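Local coordinates for centromeric protein-C, isoform A (Drosophila melanogaster, PDB 6O2K) that probably acts as an adaptor linking centromeric chromatin to other proteins, its C-terminal cupin domain, the piece given here, forming a dimer, at residues I51-Y56 and Q73-K78; A62-M67 and V136-R141; V96-V101 and R121-S126. All coordinates share one frame; numbering follows the deposited sequence. Where two conformers were deposited one is given.

Interaction 1 of 3, residues I51-Y56 and Q73-K78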
ATOM      1  N   ILE B  51       4.137 -18.502  -7.585  1.00 37.99           N
ATOM      2  CA  ILE B  51       3.978 -17.306  -6.763  1.00 32.66           C
ATOM      3  C   ILE B  51       2.515 -16.902  -6.775  1.00 32.80           C
ATOM      4  O   ILE B  51       1.879 -16.914  -7.838  1.00 24.20           O
ATOM      5  CB  ILE B  51       4.857 -16.152  -7.273  1.00 35.22           C
ATOM      6  CG1 ILE B  51       6.328 -16.517  -7.129  1.00 39.93           C
ATOM      7  CG2 ILE B  51       4.553 -14.873  -6.510  1.00 33.56           C
ATOM      8  CD1 ILE B  51       7.157 -15.972  -8.210  1.00 42.39           C
ATOM      9  N   ASP B  52       1.973 -16.536  -5.603  1.00 28.41           N
ATOM     10  CA  ASP B  52       0.566 -16.154  -5.530  1.00 28.84           C
ATOM     11  C   ASP B  52       0.442 -14.653  -5.793  1.00 27.56           C
ATOM     12  O   ASP B  52       1.158 -13.859  -5.184  1.00 31.68           O
ATOM     13  CB  ASP B  52      -0.025 -16.522  -4.160  1.00 26.61           C
ATOM     14  CG  ASP B  52      -0.339 -18.021  -4.024  1.00 37.18           C
ATOM     15  OD1 ASP B  52      -0.380 -18.535  -2.876  1.00 35.60           O
ATOM     16  OD2 ASP B  52      -0.545 -18.685  -5.060  1.00 34.11           O
ATOM     17  N   TYR B  53      -0.445 -14.264  -6.713  1.00 23.57           N
ATOM     18  CA  TYR B  53      -0.686 -12.861  -7.041  1.00 23.26           C
ATOM     19  C   TYR B  53      -2.154 -12.517  -6.818  1.00 27.15           C
ATOM     20  O   TYR B  53      -3.039 -13.308  -7.151  1.00 24.58           O
ATOM     21  CB  TYR B  53      -0.339 -12.547  -8.503  1.00 26.00           C
ATOM     22  CG  TYR B  53       1.095 -12.779  -8.878  1.00 20.92           C
ATOM     23  CD1 TYR B  53       1.511 -14.013  -9.359  1.00 24.65           C
ATOM     24  CD2 TYR B  53       2.036 -11.757  -8.765  1.00 22.14           C
ATOM     25  CE1 TYR B  53       2.832 -14.231  -9.717  1.00 28.11           C
ATOM     26  CE2 TYR B  53       3.363 -11.960  -9.117  1.00 25.10           C
ATOM     27  CZ  TYR B  53       3.753 -13.204  -9.591  1.00 23.34           C
ATOM     28  OH  TYR B  53       5.062 -13.430  -9.947  1.00 28.65           O
ATOM     29  N   ALA B  54      -2.423 -11.318  -6.304  1.00 24.71           N
ATOM     30  CA  ALA B  54      -3.801 -10.840  -6.246  1.00 20.57           C
ATOM     31  C   ALA B  54      -3.825  -9.348  -6.524  1.00 25.58           C
ATOM     32  O   ALA B  54      -3.194  -8.576  -5.798  1.00 26.84           O
ATOM     33  CB  ALA B  54      -4.440 -11.157  -4.884  1.00 24.54           C
ATOM     34  N   PHE B  55      -4.554  -8.922  -7.556  1.00 21.51           N
ATOM     35  CA  PHE B  55      -4.619  -7.501  -7.883  1.00 20.19           C
ATOM     36  C   PHE B  55      -6.007  -6.929  -7.621  1.00 24.02           C
ATOM     37  O   PHE B  55      -7.025  -7.604  -7.821  1.00 19.43           O
ATOM     38  CB  PHE B  55      -4.218  -7.249  -9.341  1.00 21.14           C
ATOM     39  CG  PHE B  55      -2.746  -7.271  -9.556  1.00 25.02           C
ATOM     40  CD1 PHE B  55      -2.076  -8.473  -9.735  1.00 29.94           C
ATOM     41  CD2 PHE B  55      -2.018  -6.095  -9.562  1.00 24.08           C
ATOM     42  CE1 PHE B  55      -0.707  -8.496  -9.925  1.00 27.15           C
ATOM     43  CE2 PHE B  55      -0.645  -6.114  -9.748  1.00 26.54           C
ATOM     44  CZ  PHE B  55       0.007  -7.312  -9.918  1.00 25.36           C
ATOM     45  N   TYR B  56      -6.037  -5.687  -7.149  1.00 23.99           N
ATOM     46  CA  TYR B  56      -7.289  -4.956  -7.069  1.00 20.48           C
ATOM     47  C   TYR B  56      -7.892  -4.814  -8.459  1.00 23.41           C
ATOM     48  O   TYR B  56      -7.190  -4.529  -9.437  1.00 21.11           O
ATOM     49  CB  TYR B  56      -7.073  -3.573  -6.448  1.00 15.93           C
ATOM     50  CG  TYR B  56      -6.696  -3.612  -4.982  1.00 20.71           C
ATOM     51  CD1 TYR B  56      -7.678  -3.720  -3.994  1.00 20.13           C
ATOM     52  CD2 TYR B  56      -5.366  -3.520  -4.581  1.00 22.01           C
ATOM     53  CE1 TYR B  56      -7.338  -3.747  -2.651  1.00 19.14           C
ATOM     54  CE2 TYR B  56      -5.022  -3.538  -3.239  1.00 21.28           C
ATOM     55  CZ  TYR B  56      -6.014  -3.658  -2.281  1.00 22.09           C
ATOM     56  OH  TYR B  56      -5.674  -3.682  -0.944  1.00 18.53           O
ATOM     57  N   GLN B  73      11.015 -18.538  -1.228  1.00 29.06           N
ATOM     58  CA  GLN B  73      10.678 -18.655  -2.636  1.00 30.38           C
ATOM     59  C   GLN B  73      11.300 -17.520  -3.443  1.00 29.05           C
ATOM     60  O   GLN B  73      11.409 -16.381  -2.969  1.00 25.83           O
ATOM     61  CB  GLN B  73       9.164 -18.664  -2.816  1.00 29.80           C
ATOM     62  CG  GLN B  73       8.739 -18.988  -4.231  1.00 35.37           C
ATOM     63  CD  GLN B  73       7.247 -19.175  -4.352  1.00 37.89           C
ATOM     64  OE1 GLN B  73       6.475 -18.615  -3.574  1.00 34.02           O
ATOM     65  NE2 GLN B  73       6.827 -19.968  -5.332  1.00 39.88           N
ATOM     66  N   LYS B  74      11.706 -17.841  -4.673  1.00 23.91           N
ATOM     67  CA  LYS B  74      12.259 -16.878  -5.617  1.00 27.44           C
ATOM     68  C   LYS B  74      11.254 -16.584  -6.720  1.00 26.31           C
ATOM     69  O   LYS B  74      10.588 -17.497  -7.227  1.00 29.59           O
ATOM     70  CB  LYS B  74      13.538 -17.404  -6.271  1.00 29.84           C
ATOM     71  CG  LYS B  74      14.645 -17.843  -5.340  1.00 34.85           C
ATOM     72  CD  LYS B  74      15.800 -18.427  -6.167  1.00 39.20           C
ATOM     73  CE  LYS B  74      17.062 -18.632  -5.342  1.00 43.80           C
ATOM     74  NZ  LYS B  74      18.142 -19.276  -6.134  1.00 49.77           N
ATOM     75  N   ARG B  75      11.158 -15.312  -7.096  1.00 24.78           N
ATOM     76  CA  ARG B  75      10.545 -14.899  -8.351  1.00 22.44           C
ATOM     77  C   ARG B  75      11.662 -14.635  -9.346  1.00 24.28           C
ATOM     78  O   ARG B  75      12.540 -13.807  -9.083  1.00 26.19           O
ATOM     79  CB  ARG B  75       9.690 -13.643  -8.179  1.00 23.70           C
ATOM     80  CG  ARG B  75       8.937 -13.217  -9.451  1.00 21.74           C
ATOM     81  CD  ARG B  75       8.093 -11.985  -9.153  1.00 19.93           C
ATOM     82  NE  ARG B  75       7.205 -11.570 -10.247  1.00 23.74           N
ATOM     83  CZ  ARG B  75       7.387 -10.477 -10.988  1.00 22.51           C
ATOM     84  NH1 ARG B  75       8.440  -9.706 -10.789  1.00 19.43           N
ATOM     85  NH2 ARG B  75       6.515 -10.151 -11.929  1.00 21.20           N
ATOM     86  N   SER B  76      11.627 -15.327 -10.483  1.00 21.71           N
ATOM     87  CA  SER B  76      12.741 -15.223 -11.410  1.00 26.67           C
ATOM     88  C   SER B  76      12.811 -13.825 -12.022  1.00 28.18           C
ATOM     89  O   SER B  76      11.852 -13.049 -11.996  1.00 24.39           O
ATOM     90  CB  SER B  76      12.639 -16.295 -12.501  1.00 32.82           C
ATOM     91  OG  SER B  76      11.477 -16.125 -13.296  1.00 38.36           O
ATOM     92  N   MET B  77      13.992 -13.517 -12.560  1.00 25.83           N
ATOM     93  CA  MET B  77      14.280 -12.242 -13.217  1.00 29.74           C
ATOM     94  C   MET B  77      13.218 -11.861 -14.242  1.00 27.60           C
ATOM     95  O   MET B  77      12.860 -12.659 -15.113  1.00 26.64           O
ATOM     96  CB  MET B  77      15.648 -12.341 -13.903  1.00 39.83           C
ATOM     97  CG  MET B  77      16.186 -11.041 -14.490  1.00 50.17           C
ATOM     98  SD  MET B  77      15.763 -10.877 -16.248  1.00 62.23           S
ATOM     99  CE  MET B  77      17.032 -11.888 -17.025  1.00 56.53           C
ATOM    100  N   LYS B  78      12.733 -10.623 -14.143  1.00 26.54           N
ATOM    101  CA  LYS B  78      11.844 -10.011 -15.121  1.00 24.91           C
ATOM    102  C   LYS B  78      12.398  -8.647 -15.517  1.00 22.59           C
ATOM    103  O   LYS B  78      13.077  -7.989 -14.720  1.00 23.97           O
ATOM    104  CB  LYS B  78      10.423  -9.801 -14.569  1.00 22.51           C
ATOM    105  CG  LYS B  78       9.814 -11.000 -13.865  1.00 25.92           C
ATOM    106  CD  LYS B  78       9.418 -12.084 -14.855  1.00 26.44           C
ATOM    107  CE  LYS B  78       8.696 -13.226 -14.132  1.00 27.37           C
ATOM    108  NZ  LYS B  78       8.313 -14.312 -15.060  1.00 30.42           N
TER
HETATM  109  O   HOH W   1       3.741 -18.145  -3.275  1.00 29.15           O
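R75 NE donates a hydrogen bond of 2.9 Å to Y53 OH. The hydroxyl sits at the edge of the guanidinium, close to its plane. NE in turn lies at the edge of the Y53 ring, so the arginine meets the phenol oxygen and does not lie over the ring face. The two flat groups are turned 69° against each other. R75 reaches this place as an extended arm: CG is anti to the backbone N (chi1 -176°), and the chain runs on straight to NE. NH1 bonds a second tyrosine hydroxyl, Y125 OH, on strand 124-129. K78 CG packs 3.5 Å above one face of the R75 guanidinium, toward its rim.

The apolar part is I51. Its CD1 touches R75 CB at 3.4 Å, and the two side chains cross at about a right angle. I51 CG2 lies above one face of the Y53 ring. Q73 closes the contact, with NE2 3.9 Å from I51 CG1. That NE2 is held by G50 O, and OE1 by K70 N. A water 2.8 Å from Q73 OE1 may link it weakly to D52 N.

An alanine in place of R75 would probably leave the hydroxyls of Y53 and Y125 without this shared donor group.

The axes of the short segments 51-55 and 74-78 come within 9.2 Å, at 85°, with no backbone bond between them. They belong to the two sheets of the cupin barrel. The join is made by side chains: two N-H groups of one guanidinium serve two tyrosine hydroxyls, and its charge probably favours these oxygens as acceptors.

Interaction 2 of 3, residues A62-M67 and V136-R141; sequences AMLGYM and VLMCIR
L64 CD1 presses on I140 CG1 at 3.4 Å, a close fit for two carbons. The two side chains lie side by side and point the same way. M138 SD adds to this centre, 4.0 Å from L64 CD1. On the same face M138 CE lies 3.8 Å from Y66 CE1, oblique to the ring. Y66 OH is hydrogen-bonded to Y56 OH. In the second subunit L64 meets M116, Y66 and M138 meet L88, and the two I140 residues meet each other. On the other face M67 lies alongside L137, with M67 CG 3.9 Å from L137 CD1.

The strands are an antiparallel pair in the six-stranded sheet of the cupin barrel, and the face carrying L64, Y66, M138 and I140 forms part of the dimer interface. G65 pairs with C139 and M67 with L137, each through two backbone hydrogen bonds. Y66-M138 is the non-hydrogen-bonded pair between them, and L64-I140 is the next one, past G65-C139.

Ahead of L64, at A62 and M63, the chain is loop, but bonding goes on. R141 N donates to M63 O at 2.9 Å. The R141 side chain, bent at chi2 and chi3, turns to A62 O. R141 NE donates to A62 O at 3.0 Å, nearly along the C=O axis, with the oxygen near the guanidinium plane. R141 NH1 adds a weak bond to A62 O at 3.3 Å.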
ATOM      1  N   ALA B  62      -4.300  -4.099 -13.503  1.00 26.28           N
ATOM      2  CA  ALA B  62      -3.042  -4.788 -13.221  1.00 23.38           C
ATOM      3  C   ALA B  62      -2.053  -3.740 -12.740  1.00 27.79           C
ATOM      4  O   ALA B  62      -0.881  -3.728 -13.125  1.00 32.96           O
ATOM      5  CB  ALA B  62      -2.434  -5.641 -14.339  1.00 25.84           C
ATOM      6  N   MET B  63      -2.506  -2.841 -11.866  1.00 25.74           N
ATOM      7  CA  MET B  63      -1.666  -1.726 -11.476  1.00 24.36           C
ATOM      8  C   MET B  63      -1.430  -1.625  -9.983  1.00 23.02           C
ATOM      9  O   MET B  63      -0.516  -0.902  -9.580  1.00 24.83           O
ATOM     10  CB  MET B  63      -2.259  -0.399 -11.981  1.00 26.59           C
ATOM     11  CG  MET B  63      -2.390  -0.313 -13.504  1.00 28.87           C
ATOM     12  SD  MET B  63      -0.819  -0.391 -14.420  1.00 35.49           S
ATOM     13  CE  MET B  63      -0.177   1.226 -14.092  1.00 24.64           C
ATOM     14  N   LEU B  64      -2.209  -2.325  -9.153  1.00 15.94           N
ATOM     15  CA  LEU B  64      -1.974  -2.309  -7.714  1.00 14.12           C
ATOM     16  C   LEU B  64      -2.374  -3.669  -7.155  1.00 17.61           C
ATOM     17  O   LEU B  64      -3.524  -4.082  -7.322  1.00 19.70           O
ATOM     18  CB  LEU B  64      -2.774  -1.187  -7.050  1.00 15.91           C
ATOM     19  CG  LEU B  64      -2.587  -1.015  -5.550  1.00 24.67           C
ATOM     20  CD1 LEU B  64      -1.195  -0.535  -5.271  1.00 25.40           C
ATOM     21  CD2 LEU B  64      -3.613  -0.016  -5.005  1.00 27.03           C
ATOM     22  N   GLY B  65      -1.434  -4.378  -6.536  1.00 18.60           N
ATOM     23  CA  GLY B  65      -1.742  -5.723  -6.085  1.00 19.67           C
ATOM     24  C   GLY B  65      -0.728  -6.229  -5.080  1.00 19.15           C
ATOM     25  O   GLY B  65       0.102  -5.476  -4.575  1.00 20.62           O
ATOM     26  N   TYR B  66      -0.796  -7.531  -4.806  1.00 17.77           N
ATOM     27  CA  TYR B  66       0.064  -8.181  -3.827  1.00 19.83           C
ATOM     28  C   TYR B  66       0.707  -9.412  -4.438  1.00 20.85           C
ATOM     29  O   TYR B  66       0.071 -10.143  -5.211  1.00 21.95           O
ATOM     30  CB  TYR B  66      -0.716  -8.604  -2.563  1.00 21.38           C
ATOM     31  CG  TYR B  66      -1.370  -7.439  -1.858  1.00 19.94           C
ATOM     32  CD1 TYR B  66      -0.653  -6.642  -0.983  1.00 19.64           C
ATOM     33  CD2 TYR B  66      -2.712  -7.134  -2.087  1.00 18.80           C
ATOM     34  CE1 TYR B  66      -1.259  -5.548  -0.345  1.00 20.69           C
ATOM     35  CE2 TYR B  66      -3.324  -6.071  -1.457  1.00 19.12           C
ATOM     36  CZ  TYR B  66      -2.592  -5.276  -0.593  1.00 19.82           C
ATOM     37  OH  TYR B  66      -3.221  -4.208   0.012  1.00 17.30           O
ATOM     38  N   MET B  67       1.967  -9.637  -4.068  1.00 19.80           N
ATOM     39  CA  MET B  67       2.677 -10.884  -4.311  1.00 24.19           C
ATOM     40  C   MET B  67       2.900 -11.582  -2.979  1.00 22.92           C
ATOM     41  O   MET B  67       3.447 -10.980  -2.047  1.00 20.23           O
ATOM     42  CB  MET B  67       4.023 -10.628  -4.987  1.00 18.39           C
ATOM     43  CG  MET B  67       3.951  -9.846  -6.265  1.00 18.87           C
ATOM     44  SD  MET B  67       5.605  -9.799  -6.999  1.00 24.27           S
ATOM     45  CE  MET B  67       5.449  -8.425  -8.148  1.00 23.00           C
ATOM     46  N   VAL B 136       5.022 -11.010   2.098  1.00 18.97           N
ATOM     47  CA  VAL B 136       4.047 -10.376   1.221  1.00 19.14           C
ATOM     48  C   VAL B 136       4.557  -8.998   0.832  1.00 22.31           C
ATOM     49  O   VAL B 136       4.960  -8.218   1.702  1.00 19.71           O
ATOM     50  CB  VAL B 136       2.674 -10.244   1.906  1.00 21.06           C
ATOM     51  CG1 VAL B 136       1.684  -9.556   0.987  1.00 19.93           C
ATOM     52  CG2 VAL B 136       2.158 -11.607   2.342  1.00 25.78           C
ATOM     53  N   LEU B 137       4.515  -8.686  -0.464  1.00 21.99           N
ATOM     54  CA  LEU B 137       4.822  -7.326  -0.894  1.00 19.90           C
ATOM     55  C   LEU B 137       3.699  -6.773  -1.751  1.00 17.90           C
ATOM     56  O   LEU B 137       2.963  -7.514  -2.405  1.00 22.80           O
ATOM     57  CB  LEU B 137       6.161  -7.220  -1.648  1.00 26.41           C
ATOM     58  CG  LEU B 137       6.405  -7.880  -3.006  1.00 27.63           C
ATOM     59  CD1 LEU B 137       5.751  -7.109  -4.136  1.00 25.33           C
ATOM     60  CD2 LEU B 137       7.902  -7.979  -3.244  1.00 29.01           C
ATOM     61  N   MET B 138       3.556  -5.453  -1.706  1.00 14.79           N
ATOM     62  CA  MET B 138       2.613  -4.738  -2.552  1.00 20.23           C
ATOM     63  C   MET B 138       3.347  -4.288  -3.806  1.00 20.51           C
ATOM     64  O   MET B 138       4.462  -3.762  -3.728  1.00 22.45           O
ATOM     65  CB  MET B 138       2.023  -3.530  -1.815  1.00 17.51           C
ATOM     66  CG  MET B 138       0.994  -2.720  -2.617  1.00 19.29           C
ATOM     67  SD  MET B 138       0.471  -1.188  -1.743  1.00 22.59           S
ATOM     68  CE  MET B 138      -0.569  -1.849  -0.425  1.00 21.02           C
ATOM     69  N   CYS B 139       2.726  -4.517  -4.955  1.00 15.63           N
ATOM     70  CA  CYS B 139       3.256  -4.157  -6.264  0.76 13.56           C
ATOM     71  C   CYS B 139       2.438  -2.990  -6.811  1.00 18.58           C
ATOM     72  O   CYS B 139       1.232  -3.149  -7.040  1.00 19.74           O
ATOM     73  CB  CYS B 139       3.174  -5.375  -7.187  0.76 18.80           C
ATOM     74  SG  CYS B 139       3.638  -5.101  -8.897  0.76 21.49           S
ATOM     75  N   ILE B 140       3.083  -1.843  -7.017  1.00 16.97           N
ATOM     76  CA  ILE B 140       2.447  -0.614  -7.471  1.00 17.34           C
ATOM     77  C   ILE B 140       3.067  -0.252  -8.808  1.00 16.74           C
ATOM     78  O   ILE B 140       4.234   0.142  -8.854  1.00 20.11           O
ATOM     79  CB  ILE B 140       2.654   0.534  -6.478  1.00 18.29           C
ATOM     80  CG1 ILE B 140       2.184   0.127  -5.080  1.00 16.36           C
ATOM     81  CG2 ILE B 140       1.992   1.804  -7.019  1.00 18.85           C
ATOM     82  CD1 ILE B 140       2.585   1.129  -3.959  1.00 18.87           C
ATOM     83  N   ARG B 141       2.294  -0.327  -9.880  1.00 15.59           N
ATOM     84  CA  ARG B 141       2.829   0.002 -11.196  1.00 16.95           C
ATOM     85  C   ARG B 141       2.337   1.375 -11.647  1.00 19.99           C
ATOM     86  O   ARG B 141       1.249   1.819 -11.268  1.00 21.22           O
ATOM     87  CB  ARG B 141       2.442  -1.067 -12.212  1.00 18.78           C
ATOM     88  CG  ARG B 141       2.790  -2.477 -11.754  1.00 16.91           C
ATOM     89  CD  ARG B 141       3.174  -3.348 -12.939  1.00 17.72           C
ATOM     90  NE  ARG B 141       2.043  -3.620 -13.811  1.00 19.88           N
ATOM     91  CZ  ARG B 141       2.145  -4.133 -15.038  1.00 22.50           C
ATOM     92  NH1 ARG B 141       1.052  -4.359 -15.758  1.00 23.47           N
ATOM     93  NH2 ARG B 141       3.337  -4.407 -15.554  1.00 19.00           N
TER

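Interaction 3 of 3, residues V96-V101 and R121-S126; sequences VETLAV and RGTRYS
E97 and S126 exchange two backbone hydrogen bonds, N to O in each direction, both 2.9 Å long. L99 and R124 do the same two residues further on. All four amides and all four carbonyls of these pairs are thus satisfied. T98 and Y125 form the non-hydrogen-bonded pair between them. Their own backbone bonds go to the strands beyond, T98 with V107 and Y125 with K78. Y125 CA makes a C-H...O contact of 3.1 Å to E97 O, giving that carbonyl a second, weaker donor.

E97 and Y125 find their side-chain partners outside the two segments. The E97 carboxylate bonds H108 ND1 through OE1. Y125 OH bonds R75 NH1.

Past L99 the strand becomes loop, and a water takes over the bonding. The water accepts from V101 N at 3.1 Å and donates to R121 O at 2.9 Å. It is also hydrogen-bonded to T123 OG1 at 2.8 Å. With OG1 anti to its carbonyl carbon (chi1 -73°), T123 offers OG1 to the water, and T123 CG2 packs 4.0 Å from T98 CB. V101 CG2 packs on G122 O, which bonds Q79 NE2. At the backbone angles of G122 only a glycine fits easily, and a CB would clash with V101 CG2.

The pair belongs to the four-stranded sheet of the cupin barrel. Direct amide-carbonyl bonds hold the strands, and where they part a single water with three protein partners carries the link on to V101 and R121.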
ATOM      1  N   VAL B  96      16.127  -8.147  -3.117  1.00 20.13           N
ATOM      2  CA  VAL B  96      15.825  -7.708  -4.478  1.00 21.60           C
ATOM      3  C   VAL B  96      17.132  -7.446  -5.210  1.00 20.83           C
ATOM      4  O   VAL B  96      17.994  -6.725  -4.700  1.00 23.66           O
ATOM      5  CB  VAL B  96      14.940  -6.447  -4.483  1.00 21.00           C
ATOM      6  CG1 VAL B  96      14.662  -5.988  -5.927  1.00 20.35           C
ATOM      7  CG2 VAL B  96      13.630  -6.700  -3.705  1.00 18.84           C
ATOM      8  N   GLU B  97      17.272  -8.023  -6.406  1.00 19.92           N
ATOM      9  CA  GLU B  97      18.429  -7.789  -7.264  1.00 17.89           C
ATOM     10  C   GLU B  97      17.984  -6.983  -8.474  1.00 21.97           C
ATOM     11  O   GLU B  97      17.000  -7.351  -9.126  1.00 21.60           O
ATOM     12  CB  GLU B  97      19.068  -9.105  -7.730  1.00 20.56           C
ATOM     13  CG  GLU B  97      19.095 -10.234  -6.693  1.00 33.23           C
ATOM     14  CD  GLU B  97      19.960  -9.927  -5.474  1.00 45.99           C
ATOM     15  OE1 GLU B  97      19.490 -10.169  -4.334  1.00 42.57           O
ATOM     16  OE2 GLU B  97      21.104  -9.447  -5.651  1.00 48.15           O
ATOM     17  N   THR B  98      18.701  -5.883  -8.771  1.00 18.85           N
ATOM     18  CA  THR B  98      18.337  -5.005  -9.880  1.00 18.88           C
ATOM     19  C   THR B  98      19.536  -4.735 -10.775  1.00 20.97           C
ATOM     20  O   THR B  98      20.661  -4.600 -10.288  1.00 17.91           O
ATOM     21  CB  THR B  98      17.770  -3.647  -9.403  1.00 19.38           C
ATOM     22  OG1 THR B  98      18.683  -3.030  -8.487  1.00 20.70           O
ATOM     23  CG2 THR B  98      16.415  -3.833  -8.722  1.00 22.06           C
ATOM     24  N   LEU B  99      19.273  -4.646 -12.085  1.00 17.21           N
ATOM     25  CA  LEU B  99      20.239  -4.230 -13.100  1.00 21.73           C
ATOM     26  C   LEU B  99      19.552  -3.177 -13.961  1.00 20.66           C
ATOM     27  O   LEU B  99      18.604  -3.490 -14.693  1.00 20.37           O
ATOM     28  CB  LEU B  99      20.703  -5.415 -13.953  1.00 20.37           C
ATOM     29  CG  LEU B  99      21.604  -5.043 -15.136  1.00 23.68           C
ATOM     30  CD1 LEU B  99      22.891  -4.392 -14.661  1.00 22.24           C
ATOM     31  CD2 LEU B  99      21.890  -6.267 -16.010  1.00 25.41           C
ATOM     32  N   ALA B 100      20.009  -1.929 -13.862  1.00 19.19           N
ATOM     33  CA  ALA B 100      19.339  -0.815 -14.521  1.00 17.97           C
ATOM     34  C   ALA B 100      19.928  -0.580 -15.903  1.00 17.03           C
ATOM     35  O   ALA B 100      21.098  -0.873 -16.142  1.00 24.04           O
ATOM     36  CB  ALA B 100      19.465   0.461 -13.688  1.00 21.24           C
ATOM     37  N   VAL B 101      19.093  -0.078 -16.823  1.00 21.21           N
ATOM     38  CA  VAL B 101      19.570   0.230 -18.172  1.00 22.29           C
ATOM     39  C   VAL B 101      20.786   1.134 -18.082  1.00 26.01           C
ATOM     40  O   VAL B 101      20.809   2.099 -17.307  1.00 27.85           O
ATOM     41  CB  VAL B 101      18.459   0.891 -19.011  1.00 22.03           C
ATOM     42  CG1 VAL B 101      19.013   1.357 -20.376  1.00 23.88           C
ATOM     43  CG2 VAL B 101      17.278  -0.035 -19.182  1.00 22.56           C
ATOM     44  N   ARG B 121      11.630   1.812 -15.595  1.00 19.02           N
ATOM     45  CA  ARG B 121      11.354   1.139 -16.851  1.00 17.50           C
ATOM     46  C   ARG B 121      12.648   0.596 -17.448  1.00 20.52           C
ATOM     47  O   ARG B 121      13.675   1.285 -17.468  1.00 19.38           O
ATOM     48  CB  ARG B 121      10.669   2.105 -17.817  1.00 22.45           C
ATOM     49  CG  ARG B 121      10.219   1.447 -19.113  1.00 30.79           C
ATOM     50  CD  ARG B 121       9.274   2.339 -19.875  1.00 39.00           C
ATOM     51  NE  ARG B 121       8.677   1.630 -20.995  1.00 44.67           N
ATOM     52  CZ  ARG B 121       7.761   2.146 -21.805  1.00 51.71           C
ATOM     53  NH1 ARG B 121       7.337   3.388 -21.623  1.00 51.88           N
ATOM     54  NH2 ARG B 121       7.273   1.417 -22.802  1.00 56.97           N
ATOM     55  N   GLY B 122      12.608  -0.663 -17.880  1.00 22.62           N
ATOM     56  CA  GLY B 122      13.745  -1.327 -18.484  1.00 20.90           C
ATOM     57  C   GLY B 122      14.654  -2.055 -17.514  1.00 21.74           C
ATOM     58  O   GLY B 122      15.507  -2.830 -17.961  1.00 20.21           O
ATOM     59  N   THR B 123      14.506  -1.831 -16.207  1.00 19.17           N
ATOM     60  CA  THR B 123      15.340  -2.513 -15.222  1.00 15.97           C
ATOM     61  C   THR B 123      14.985  -3.994 -15.159  1.00 19.50           C
ATOM     62  O   THR B 123      13.816  -4.375 -15.246  1.00 18.54           O
ATOM     63  CB  THR B 123      15.176  -1.845 -13.854  1.00 21.64           C
ATOM     64  OG1 THR B 123      15.851  -0.582 -13.871  1.00 18.41           O
ATOM     65  CG2 THR B 123      15.738  -2.708 -12.707  1.00 19.58           C
ATOM     66  N   ARG B 124      16.005  -4.837 -15.046  1.00 20.71           N
ATOM     67  CA  ARG B 124      15.809  -6.264 -14.821  1.00 19.23           C
ATOM     68  C   ARG B 124      15.903  -6.522 -13.324  1.00 20.50           C
ATOM     69  O   ARG B 124      16.870  -6.099 -12.681  1.00 20.32           O
ATOM     70  CB  ARG B 124      16.848  -7.092 -15.577  1.00 25.45           C
ATOM     71  CG  ARG B 124      16.651  -7.052 -17.084  1.00 23.27           C
ATOM     72  CD  ARG B 124      17.583  -8.010 -17.824  1.00 32.45           C
ATOM     73  NE  ARG B 124      17.526  -7.758 -19.260  1.00 44.09           N
ATOM     74  CZ  ARG B 124      16.575  -8.218 -20.069  1.00 52.84           C
ATOM     75  NH1 ARG B 124      16.607  -7.921 -21.362  1.00 62.53           N
ATOM     76  NH2 ARG B 124      15.598  -8.979 -19.593  1.00 50.19           N
ATOM     77  N   TYR B 125      14.912  -7.214 -12.767  1.00 19.32           N
ATOM     78  CA  TYR B 125      14.856  -7.361 -11.321  1.00 21.78           C
ATOM     79  C   TYR B 125      14.371  -8.752 -10.937  1.00 22.47           C
ATOM     80  O   TYR B 125      13.524  -9.341 -11.619  1.00 22.45           O
ATOM     81  CB  TYR B 125      13.954  -6.276 -10.702  1.00 18.21           C
ATOM     82  CG  TYR B 125      12.489  -6.427 -11.034  1.00 16.72           C
ATOM     83  CD1 TYR B 125      11.996  -6.111 -12.298  1.00 20.03           C
ATOM     84  CD2 TYR B 125      11.592  -6.901 -10.081  1.00 17.79           C
ATOM     85  CE1 TYR B 125      10.642  -6.275 -12.597  1.00 21.97           C
ATOM     86  CE2 TYR B 125      10.253  -7.061 -10.366  1.00 18.34           C
ATOM     87  CZ  TYR B 125       9.783  -6.753 -11.621  1.00 20.38           C
ATOM     88  OH  TYR B 125       8.442  -6.907 -11.892  1.00 20.72           O
ATOM     89  N   SER B 126      14.933  -9.275  -9.847  1.00 17.45           N
ATOM     90  CA  SER B 126      14.480 -10.529  -9.257  1.00 21.55           C
ATOM     91  C   SER B 126      14.240 -10.341  -7.761  1.00 22.16           C
ATOM     92  O   SER B 126      14.802  -9.439  -7.131  1.00 23.33           O
ATOM     93  CB  SER B 126      15.487 -11.656  -9.493  1.00 27.13           C
ATOM     94  OG  SER B 126      16.633 -11.453  -8.692  1.00 30.20           O
TER
HETATM   95  O   HOH W   2      16.238   0.960 -16.134  1.00 20.17           O

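Overall arrangement
Interaction 2 is buried near the centre of the chain, interaction 1 is a surface contact, and interaction 3 is partly buried, about 17 Å (centre to centre) from interaction 2. Interactions 2 and 3 each pair antiparallel neighbours, one in the six-stranded sheet and one in the four-stranded sheet. Interaction 1 runs between the sheets: its strand 51-55 lies next to strand 64-69 of interaction 2, and its strand 74-79 next to strand 124-129 of interaction 3. Backbone bonds join them there, A54 O to Y66 N and K78 O to Y125 N. The chemistry shifts from apolar side chains at the dimer face to an arginine-tyrosine bond between sheets, and to backbone pairing with a water at its loop end.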